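Local atomic coordinates of lipase (Pelosinus fermentans, PDB entry 5AH0), a protein that probably hydrolyses ester bonds as an alpha/beta-hydrolase-fold lipase that carries a zinc ion and also degrades the polyester poly(butylene adipate-co-terephthalate). Residues G176-A179 with K180-A184; T216-T219 with N220-N224; S270-T273 with S274-P278. All coordinates share one frame; numbering follows the deposited sequence.

Contact 1 (G176-A179 with K180-A184); sequences GDFA and KNLVA
Asp177 and Asn181, one turn apart on the alpha-helix 173-190 of this alpha/beta-hydrolase fold, are joined twice at a single carbonyl. Asp177 O takes the backbone N of Asn181 at 3.0 Å and the side-chain ND2 of the same residue at 2.7 Å, and the two donors come from opposite faces of the carbonyl plane. The ND2 donor stands well above that plane, 42° out of it. With CG of Asn181 beside its own backbone N (chi1 -81°), the amide folds back along the helix to reach this oxygen. With an alanine in place of Asn181, Asp177 O would probably keep only its helical N-H, and the Asp177 carboxylate would lose the amide beside it.

The tightly packed part faces the protein interior. Phe178 and Leu182 are buried there, CZ of the ring lying 4.2 Å from CD1 of the leucine, and Phe290 meets the Phe178 ring edge-to-face. The looser side, partly exposed, holds Gly176 and Lys180. Here the extended lysine chain leads away from the turn it starts from, and its aliphatic part runs over the glycine carbonyl, with CG and CD of Lys180 each 3.4 Å from Gly176 O.

Contact 2 (T216-T219 with N220-N224); sequences TDYT and NRVFN
Thr216 lies alongside Asn220, the two side chains pointing the same way, with CG2 of the threonine 3.9 Å from ND2 of the amide. The backbone oxygen of Thr216 accepts the N-H of Asn220 at 3.0 Å in an almost straight bond, 173° at the hydrogen, while its hydroxyl OG1 turns to Glu194. Asp217 contributes through its backbone, Asp217 O receiving Arg221 N at 2.9 Å; its side chain sets out away from the following turn.

Tyr218 is buried, as is Thr219 after it. Its CG stands anti to the backbone N (chi1 169°), which swings the ring along the helix to meet two side chains of the next turn. NH2 of Arg221 comes to the ring edge, near its plane, 3.8 Å from CD1, and the guanidinium is turned 45° against the ring. The arginine chain bends at chi3, and NH2 is also held by a salt bridge to Glu213. On the same ring, CE1 lies 3.9 Å from CG2 of Val222. These are i to i+3 and i to i+4 contacts of the short amphipathic alpha-helix 215-223, whose buried face rests partly on helix 173-190.

Thr219 closes the run. Its hydroxyl OG1 bonds back to Leu215 O, whereas Thr219 O takes Phe223 N at 3.3 Å and also meets the edge of the Phe223 ring, near its plane, with CD2 3.2 Å away. CG1 of Val222 lies over one face of that ring.

Contact 3 (S270-T273 with S274-P278); sequences SILT and SNELP
Thr273 and Glu276 are the ends of a type I beta turn, set in the long loop that leaves strand 258-265 of the alpha/beta-hydrolase core and leads to helix 288-294. The polar interaction across this turn is made by a side chain. OE2 of Glu276 accepts the backbone N-H of Thr273 at 3.2 Å, nearly straight at 163°, through its anti lone pair, the one away from the other carboxylate oxygen. CG of Glu276 sits between its backbone N and carbonyl carbon (chi1 54°), and from there the extended chain carries the carboxylate back across the turn, crossing the Thr273 side chain at about a right angle. The bond thus ties the residue that opens the turn to the one that ends it, and a negative charge on the carboxylate would probably strengthen it. The same oxygen lies 3.5 Å from CB of Thr273.

Apolar contacts gather on the other part of the loop. The methyls of Leu272 meet Pro278, CD1 and CD2 each 3.8 Å from CB of the proline, with the two side chains crossing at a slant; CD1 is also against CG of Glu276, so the leucine bridges the aliphatic stem of the acid and the proline ring. Pro278 in turn touches Phe189 of helix 173-190, while Glu276 borders Pro285 and Thr365.

At the exposed tip of the turn the methyl CG2 of Thr273 packs 3.5 Å from CB of Asn275.

In the fold
Contacts 1 and 2 lie on helices 173-190 and 215-223, which pack against each other: CB of Ala179 meets CZ of Phe223 at 3.4 Å, and CE of Lys180 passes 3.2 Å from OD1 of Asn220. Contact 1 is the more buried; contact 2 is partly buried, with exposed polar residues on one side. Contact 3 is partly buried, Thr273 to Asn275 exposed, Glu276 and Pro278 buried, in a loop that touches helix 173-190 further along, about 16 Å from contact 1 between centres and 25 Å from contact 2. The chemistry follows: main-chain helical bonds dominate the first two contacts, whereas a carboxylate bonded to a backbone N-H does that work in the irregular loop.

Contact 1 (G176-A179 with K180-A184)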
ATOM      1  N   GLY A 176       7.736  14.888   0.279  1.00 48.97           N
ATOM      2  CA  GLY A 176       6.768  15.830  -0.254  1.00 49.06           C
ATOM      3  C   GLY A 176       7.042  16.203  -1.705  1.00 49.09           C
ATOM      4  O   GLY A 176       6.119  16.496  -2.466  1.00 50.41           O
ATOM      5  N   ASP A 177       8.311  16.209  -2.098  1.00 47.38           N
ATOM      6  CA  ASP A 177       8.636  16.507  -3.481  1.00 47.83           C
ATOM      7  C   ASP A 177       8.117  15.389  -4.369  1.00 46.16           C
ATOM      8  O   ASP A 177       7.578  15.634  -5.451  1.00 42.61           O
ATOM      9  CB  ASP A 177      10.137  16.666  -3.683  1.00 53.16           C
ATOM     10  CG  ASP A 177      10.495  16.951  -5.129  1.00 62.94           C
ATOM     11  OD1 ASP A 177      10.413  18.130  -5.543  1.00 66.65           O
ATOM     12  OD2 ASP A 177      10.832  15.997  -5.865  1.00 69.34           O
ATOM     13  N   PHE A 178       8.282  14.155  -3.899  1.00 46.86           N
ATOM     14  CA  PHE A 178       7.803  13.008  -4.643  1.00 43.31           C
ATOM     15  C   PHE A 178       6.285  13.046  -4.783  1.00 48.22           C
ATOM     16  O   PHE A 178       5.748  12.765  -5.846  1.00 49.52           O
ATOM     17  CB  PHE A 178       8.211  11.700  -3.983  1.00 41.71           C
ATOM     18  CG  PHE A 178       7.728  10.505  -4.734  1.00 40.23           C
ATOM     19  CD1 PHE A 178       8.406  10.075  -5.857  1.00 33.41           C
ATOM     20  CD2 PHE A 178       6.561   9.859  -4.368  1.00 43.64           C
ATOM     21  CE1 PHE A 178       7.943   9.003  -6.587  1.00 37.64           C
ATOM     22  CE2 PHE A 178       6.091   8.778  -5.098  1.00 41.35           C
ATOM     23  CZ  PHE A 178       6.779   8.356  -6.205  1.00 40.42           C
ATOM     24  N   ALA A 179       5.590  13.375  -3.700  1.00 49.53           N
ATOM     25  CA  ALA A 179       4.142  13.400  -3.754  1.00 48.53           C
ATOM     26  C   ALA A 179       3.664  14.422  -4.776  1.00 47.67           C
ATOM     27  O   ALA A 179       2.925  14.078  -5.706  1.00 47.46           O
ATOM     28  CB  ALA A 179       3.563  13.695  -2.387  1.00 51.63           C
ATOM     29  N   LYS A 180       4.106  15.670  -4.608  1.00 43.73           N
ATOM     30  CA  LYS A 180       3.741  16.740  -5.521  1.00 41.94           C
ATOM     31  C   LYS A 180       4.004  16.350  -6.969  1.00 43.66           C
ATOM     32  O   LYS A 180       3.135  16.505  -7.830  1.00 46.82           O
ATOM     33  CB  LYS A 180       4.512  18.010  -5.181  1.00 47.95           C
ATOM     34  CG  LYS A 180       4.041  18.703  -3.913  1.00 53.63           C
ATOM     35  CD  LYS A 180       5.138  19.600  -3.357  1.00 57.31           C
ATOM     36  CE  LYS A 180       4.548  20.653  -2.442  1.00 64.25           C
ATOM     37  NZ  LYS A 180       5.590  21.415  -1.722  1.00 68.53           N
ATOM     38  N   ASN A 181       5.184  15.800  -7.238  1.00 40.25           N
ATOM     39  CA  ASN A 181       5.537  15.460  -8.608  1.00 40.53           C
ATOM     40  C   ASN A 181       4.725  14.296  -9.165  1.00 40.49           C
ATOM     41  O   ASN A 181       4.444  14.254 -10.359  1.00 38.05           O
ATOM     42  CB  ASN A 181       7.020  15.148  -8.706  1.00 43.13           C
ATOM     43  CG  ASN A 181       7.858  16.399  -8.794  1.00 48.17           C
ATOM     44  OD1 ASN A 181       7.915  17.049  -9.844  1.00 48.99           O
ATOM     45  ND2 ASN A 181       8.515  16.753  -7.689  1.00 47.85           N
ATOM     46  N   LEU A 182       4.316  13.361  -8.314  1.00 41.74           N
ATOM     47  CA  LEU A 182       3.476  12.274  -8.803  1.00 42.88           C
ATOM     48  C   LEU A 182       2.122  12.803  -9.276  1.00 41.58           C
ATOM     49  O   LEU A 182       1.633  12.400 -10.321  1.00 42.37           O
ATOM     50  CB  LEU A 182       3.269  11.204  -7.736  1.00 45.90           C
ATOM     51  CG  LEU A 182       2.398  10.079  -8.302  1.00 49.46           C
ATOM     52  CD1 LEU A 182       3.121   8.767  -8.311  1.00 47.59           C
ATOM     53  CD2 LEU A 182       1.078   9.964  -7.554  1.00 54.15           C
ATOM     54  N   VAL A 183       1.508  13.698  -8.511  1.00 46.06           N
ATOM     55  CA  VAL A 183       0.241  14.282  -8.940  1.00 47.34           C
ATOM     56  C   VAL A 183       0.434  15.061 -10.226  1.00 48.78           C
ATOM     57  O   VAL A 183      -0.322  14.903 -11.178  1.00 52.25           O
ATOM     58  CB  VAL A 183      -0.360  15.220  -7.884  1.00 49.68           C
ATOM     59  CG1 VAL A 183      -1.681  15.812  -8.385  1.00 48.85           C
ATOM     60  CG2 VAL A 183      -0.574  14.475  -6.597  1.00 52.19           C
ATOM     61  N   ALA A 184       1.468  15.890 -10.249  1.00 45.94           N
ATOM     62  CA  ALA A 184       1.774  16.685 -11.422  1.00 42.60           C
ATOM     63  C   ALA A 184       2.027  15.783 -12.611  1.00 44.65           C
ATOM     64  O   ALA A 184       1.585  16.068 -13.725  1.00 49.77           O
ATOM     65  CB  ALA A 184       2.974  17.562 -11.161  1.00 42.21           C
TER

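Contact 2 (T216-T219 with N220-N224)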
ATOM      1  N   THR A 216      -3.509  22.318  -7.912  1.00 69.92           N
ATOM      2  CA  THR A 216      -2.180  22.755  -7.507  1.00 68.10           C
ATOM      3  C   THR A 216      -2.176  23.423  -6.131  1.00 71.58           C
ATOM      4  O   THR A 216      -1.327  23.109  -5.291  1.00 70.88           O
ATOM      5  CB  THR A 216      -1.584  23.731  -8.536  1.00 68.45           C
ATOM      6  OG1 THR A 216      -1.289  23.025  -9.748  1.00 67.40           O
ATOM      7  CG2 THR A 216      -0.309  24.351  -8.006  1.00 67.71           C
ATOM      8  N   ASP A 217      -3.121  24.329  -5.894  1.00 72.74           N
ATOM      9  CA  ASP A 217      -3.210  24.987  -4.595  1.00 76.84           C
ATOM     10  C   ASP A 217      -3.584  24.002  -3.502  1.00 73.49           C
ATOM     11  O   ASP A 217      -3.031  24.040  -2.409  1.00 76.57           O
ATOM     12  CB  ASP A 217      -4.239  26.121  -4.617  1.00 87.98           C
ATOM     13  CG  ASP A 217      -3.732  27.357  -5.330  1.00 95.37           C
ATOM     14  OD1 ASP A 217      -2.778  27.235  -6.134  1.00 94.14           O
ATOM     15  OD2 ASP A 217      -4.277  28.454  -5.059  1.00101.53           O
ATOM     16  N   TYR A 218      -4.500  23.096  -3.821  1.00 70.39           N
ATOM     17  CA  TYR A 218      -4.934  22.065  -2.888  1.00 68.53           C
ATOM     18  C   TYR A 218      -3.742  21.188  -2.500  1.00 67.04           C
ATOM     19  O   TYR A 218      -3.513  20.940  -1.308  1.00 59.24           O
ATOM     20  CB  TYR A 218      -6.059  21.235  -3.520  1.00 69.52           C
ATOM     21  CG  TYR A 218      -6.438  19.961  -2.790  1.00 71.86           C
ATOM     22  CD1 TYR A 218      -6.768  19.971  -1.445  1.00 73.10           C
ATOM     23  CD2 TYR A 218      -6.438  18.735  -3.457  1.00 71.69           C
ATOM     24  CE1 TYR A 218      -7.112  18.800  -0.784  1.00 75.12           C
ATOM     25  CE2 TYR A 218      -6.775  17.561  -2.805  1.00 72.02           C
ATOM     26  CZ  TYR A 218      -7.111  17.600  -1.467  1.00 74.86           C
ATOM     27  OH  TYR A 218      -7.446  16.437  -0.806  1.00 76.35           O
ATOM     28  N   THR A 219      -2.974  20.750  -3.501  1.00 55.91           N
ATOM     29  CA  THR A 219      -1.795  19.909  -3.269  1.00 68.00           C
ATOM     30  C   THR A 219      -0.752  20.588  -2.384  1.00 68.45           C
ATOM     31  O   THR A 219      -0.274  19.996  -1.412  1.00 68.93           O
ATOM     32  CB  THR A 219      -1.109  19.501  -4.599  1.00 57.58           C
ATOM     33  OG1 THR A 219      -2.083  18.983  -5.514  1.00 56.23           O
ATOM     34  CG2 THR A 219      -0.057  18.440  -4.349  1.00 53.10           C
ATOM     35  N   ASN A 220      -0.397  21.824  -2.726  1.00 68.72           N
ATOM     36  CA  ASN A 220       0.544  22.598  -1.920  1.00 69.90           C
ATOM     37  C   ASN A 220       0.061  22.820  -0.494  1.00 71.60           C
ATOM     38  O   ASN A 220       0.842  22.723   0.446  1.00 73.24           O
ATOM     39  CB  ASN A 220       0.858  23.940  -2.586  1.00 71.68           C
ATOM     40  CG  ASN A 220       1.806  23.792  -3.756  1.00 69.51           C
ATOM     41  OD1 ASN A 220       2.613  22.858  -3.796  1.00 69.14           O
ATOM     42  ND2 ASN A 220       1.728  24.712  -4.709  1.00 67.17           N
ATOM     43  N   ARG A 221      -1.221  23.122  -0.328  1.00 71.95           N
ATOM     44  CA  ARG A 221      -1.750  23.370   1.008  1.00 72.75           C
ATOM     45  C   ARG A 221      -1.639  22.106   1.868  1.00 70.19           C
ATOM     46  O   ARG A 221      -1.337  22.185   3.056  1.00 72.36           O
ATOM     47  CB  ARG A 221      -3.205  23.848   0.933  1.00 67.56           C
ATOM     48  CG  ARG A 221      -3.871  24.096   2.292  1.00 71.06           C
ATOM     49  CD  ARG A 221      -5.178  24.869   2.139  1.00 77.91           C
ATOM     50  NE  ARG A 221      -6.178  24.119   1.378  1.00 78.52           N
ATOM     51  CZ  ARG A 221      -7.025  23.233   1.903  1.00 79.96           C
ATOM     52  NH1 ARG A 221      -7.014  22.983   3.208  1.00 82.22           N
ATOM     53  NH2 ARG A 221      -7.894  22.607   1.119  1.00 78.52           N
ATOM     54  N   VAL A 222      -1.826  20.938   1.259  1.00 66.17           N
ATOM     55  CA  VAL A 222      -1.720  19.683   1.997  1.00 66.39           C
ATOM     56  C   VAL A 222      -0.319  19.422   2.549  1.00 72.36           C
ATOM     57  O   VAL A 222      -0.164  19.101   3.729  1.00 73.85           O
ATOM     58  CB  VAL A 222      -2.117  18.486   1.115  1.00 62.84           C
ATOM     59  CG1 VAL A 222      -1.625  17.166   1.728  1.00 59.68           C
ATOM     60  CG2 VAL A 222      -3.626  18.476   0.875  1.00 64.28           C
ATOM     61  N   PHE A 223       0.697  19.580   1.703  1.00 74.85           N
ATOM     62  CA  PHE A 223       2.067  19.213   2.073  1.00 74.42           C
ATOM     63  C   PHE A 223       2.875  20.379   2.660  1.00 81.85           C
ATOM     64  O   PHE A 223       4.045  20.225   3.018  1.00 84.18           O
ATOM     65  CB  PHE A 223       2.775  18.610   0.859  1.00 65.44           C
ATOM     66  CG  PHE A 223       2.185  17.300   0.420  1.00 60.17           C
ATOM     67  CD1 PHE A 223       2.536  16.118   1.057  1.00 57.35           C
ATOM     68  CD2 PHE A 223       1.246  17.255  -0.593  1.00 58.12           C
ATOM     69  CE1 PHE A 223       1.983  14.914   0.673  1.00 54.61           C
ATOM     70  CE2 PHE A 223       0.687  16.049  -0.985  1.00 58.24           C
ATOM     71  CZ  PHE A 223       1.055  14.877  -0.351  1.00 55.85           C
ATOM     72  N   ASN A 224       2.250  21.543   2.763  1.00 86.09           N
ATOM     73  CA  ASN A 224       2.854  22.657   3.481  1.00 90.27           C
ATOM     74  C   ASN A 224       2.201  22.788   4.847  1.00 92.42           C
ATOM     75  O   ASN A 224       2.381  23.781   5.543  1.00 97.10           O
ATOM     76  CB  ASN A 224       2.726  23.963   2.696  1.00 93.42           C
ATOM     77  CG  ASN A 224       3.454  23.918   1.368  1.00 94.99           C
ATOM     78  OD1 ASN A 224       3.994  22.880   0.965  1.00 93.39           O
ATOM     79  ND2 ASN A 224       3.461  25.045   0.668  1.00 98.09           N
TER

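Contact 3 (S270-T273 with S274-P278)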
ATOM      1  N   SER A 270      17.628   8.196 -17.778  1.00 37.31           N
ATOM      2  CA  SER A 270      17.324   9.617 -17.824  1.00 37.79           C
ATOM      3  C   SER A 270      16.478   9.999 -19.043  1.00 42.97           C
ATOM      4  O   SER A 270      15.897  11.082 -19.079  1.00 48.65           O
ATOM      5  CB  SER A 270      18.620  10.434 -17.813  1.00 40.41           C
ATOM      6  OG  SER A 270      19.338  10.295 -19.035  1.00 45.20           O
ATOM      7  N   ILE A 271      16.390   9.111 -20.031  1.00 46.08           N
ATOM      8  CA  ILE A 271      15.632   9.400 -21.257  1.00 46.94           C
ATOM      9  C   ILE A 271      14.155   9.072 -21.102  1.00 42.50           C
ATOM     10  O   ILE A 271      13.811   7.987 -20.660  1.00 44.60           O
ATOM     11  CB  ILE A 271      16.134   8.586 -22.466  1.00 46.55           C
ATOM     12  CG1 ILE A 271      17.632   8.774 -22.704  1.00 49.08           C
ATOM     13  CG2 ILE A 271      15.324   8.962 -23.706  1.00 45.41           C
ATOM     14  CD1 ILE A 271      17.978   9.967 -23.566  1.00 51.11           C
ATOM     15  N   LEU A 272      13.284   9.989 -21.507  1.00 43.25           N
ATOM     16  CA  LEU A 272      11.849   9.799 -21.347  1.00 45.52           C
ATOM     17  C   LEU A 272      11.156   9.234 -22.594  1.00 50.38           C
ATOM     18  O   LEU A 272      11.247   9.800 -23.680  1.00 55.70           O
ATOM     19  CB  LEU A 272      11.179  11.123 -20.978  1.00 40.61           C
ATOM     20  CG  LEU A 272       9.657  11.053 -20.881  1.00 36.25           C
ATOM     21  CD1 LEU A 272       9.214  10.311 -19.614  1.00 33.06           C
ATOM     22  CD2 LEU A 272       9.075  12.438 -20.921  1.00 37.31           C
ATOM     23  N   THR A 273      10.461   8.118 -22.404  1.00 48.65           N
ATOM     24  CA  THR A 273       9.567   7.518 -23.385  1.00 54.00           C
ATOM     25  C   THR A 273       8.146   8.020 -23.149  1.00 60.44           C
ATOM     26  O   THR A 273       7.793   8.390 -22.020  1.00 61.90           O
ATOM     27  CB  THR A 273       9.597   5.988 -23.273  1.00 61.52           C
ATOM     28  OG1 THR A 273      10.936   5.525 -23.483  1.00 65.62           O
ATOM     29  CG2 THR A 273       8.673   5.325 -24.283  1.00 68.53           C
ATOM     30  N   SER A 274       7.319   8.022 -24.195  1.00 66.19           N
ATOM     31  CA  SER A 274       5.906   8.395 -24.057  1.00 72.61           C
ATOM     32  C   SER A 274       5.100   7.340 -23.301  1.00 72.99           C
ATOM     33  O   SER A 274       3.914   7.514 -23.028  1.00 72.96           O
ATOM     34  CB  SER A 274       5.281   8.592 -25.428  1.00 77.89           C
ATOM     35  OG  SER A 274       5.363   7.379 -26.162  1.00 83.13           O
ATOM     36  N   ASN A 275       5.767   6.258 -22.936  1.00 74.68           N
ATOM     37  CA  ASN A 275       5.115   5.096 -22.374  1.00 73.94           C
ATOM     38  C   ASN A 275       5.095   5.125 -20.844  1.00 67.59           C
ATOM     39  O   ASN A 275       4.528   4.237 -20.214  1.00 64.94           O
ATOM     40  CB  ASN A 275       5.845   3.845 -22.873  1.00 82.61           C
ATOM     41  CG  ASN A 275       4.929   2.673 -23.081  1.00 89.12           C
ATOM     42  OD1 ASN A 275       3.712   2.834 -23.198  1.00 93.06           O
ATOM     43  ND2 ASN A 275       5.513   1.477 -23.163  1.00 88.48           N
ATOM     44  N   GLU A 276       5.709   6.143 -20.245  1.00 63.43           N
ATOM     45  CA  GLU A 276       5.881   6.149 -18.795  1.00 58.61           C
ATOM     46  C   GLU A 276       5.553   7.490 -18.161  1.00 53.39           C
ATOM     47  O   GLU A 276       5.435   8.499 -18.853  1.00 56.86           O
ATOM     48  CB  GLU A 276       7.312   5.751 -18.426  1.00 60.74           C
ATOM     49  CG  GLU A 276       8.396   6.584 -19.103  1.00 66.30           C
ATOM     50  CD  GLU A 276       9.773   5.933 -19.009  1.00 69.33           C
ATOM     51  OE1 GLU A 276      10.020   5.243 -17.989  1.00 67.75           O
ATOM     52  OE2 GLU A 276      10.602   6.110 -19.945  1.00 71.27           O
ATOM     53  N   LEU A 277       5.390   7.485 -16.840  1.00 45.54           N
ATOM     54  CA  LEU A 277       5.157   8.712 -16.091  1.00 40.85           C
ATOM     55  C   LEU A 277       6.353   9.659 -16.207  1.00 42.16           C
ATOM     56  O   LEU A 277       7.479   9.291 -15.882  1.00 41.79           O
ATOM     57  CB  LEU A 277       4.892   8.401 -14.622  1.00 38.41           C
ATOM     58  CG  LEU A 277       3.675   7.528 -14.302  1.00 41.56           C
ATOM     59  CD1 LEU A 277       3.558   7.309 -12.808  1.00 37.33           C
ATOM     60  CD2 LEU A 277       2.392   8.182 -14.849  1.00 42.59           C
ATOM     61  N   PRO A 278       6.107  10.892 -16.664  1.00 40.81           N
ATOM     62  CA  PRO A 278       7.219  11.827 -16.807  1.00 40.57           C
ATOM     63  C   PRO A 278       7.452  12.653 -15.554  1.00 39.34           C
ATOM     64  O   PRO A 278       6.539  12.850 -14.747  1.00 40.32           O
ATOM     65  CB  PRO A 278       6.761  12.723 -17.951  1.00 34.36           C
ATOM     66  CG  PRO A 278       5.254  12.794 -17.756  1.00 38.73           C
ATOM     67  CD  PRO A 278       4.840  11.448 -17.191  1.00 39.40           C
TER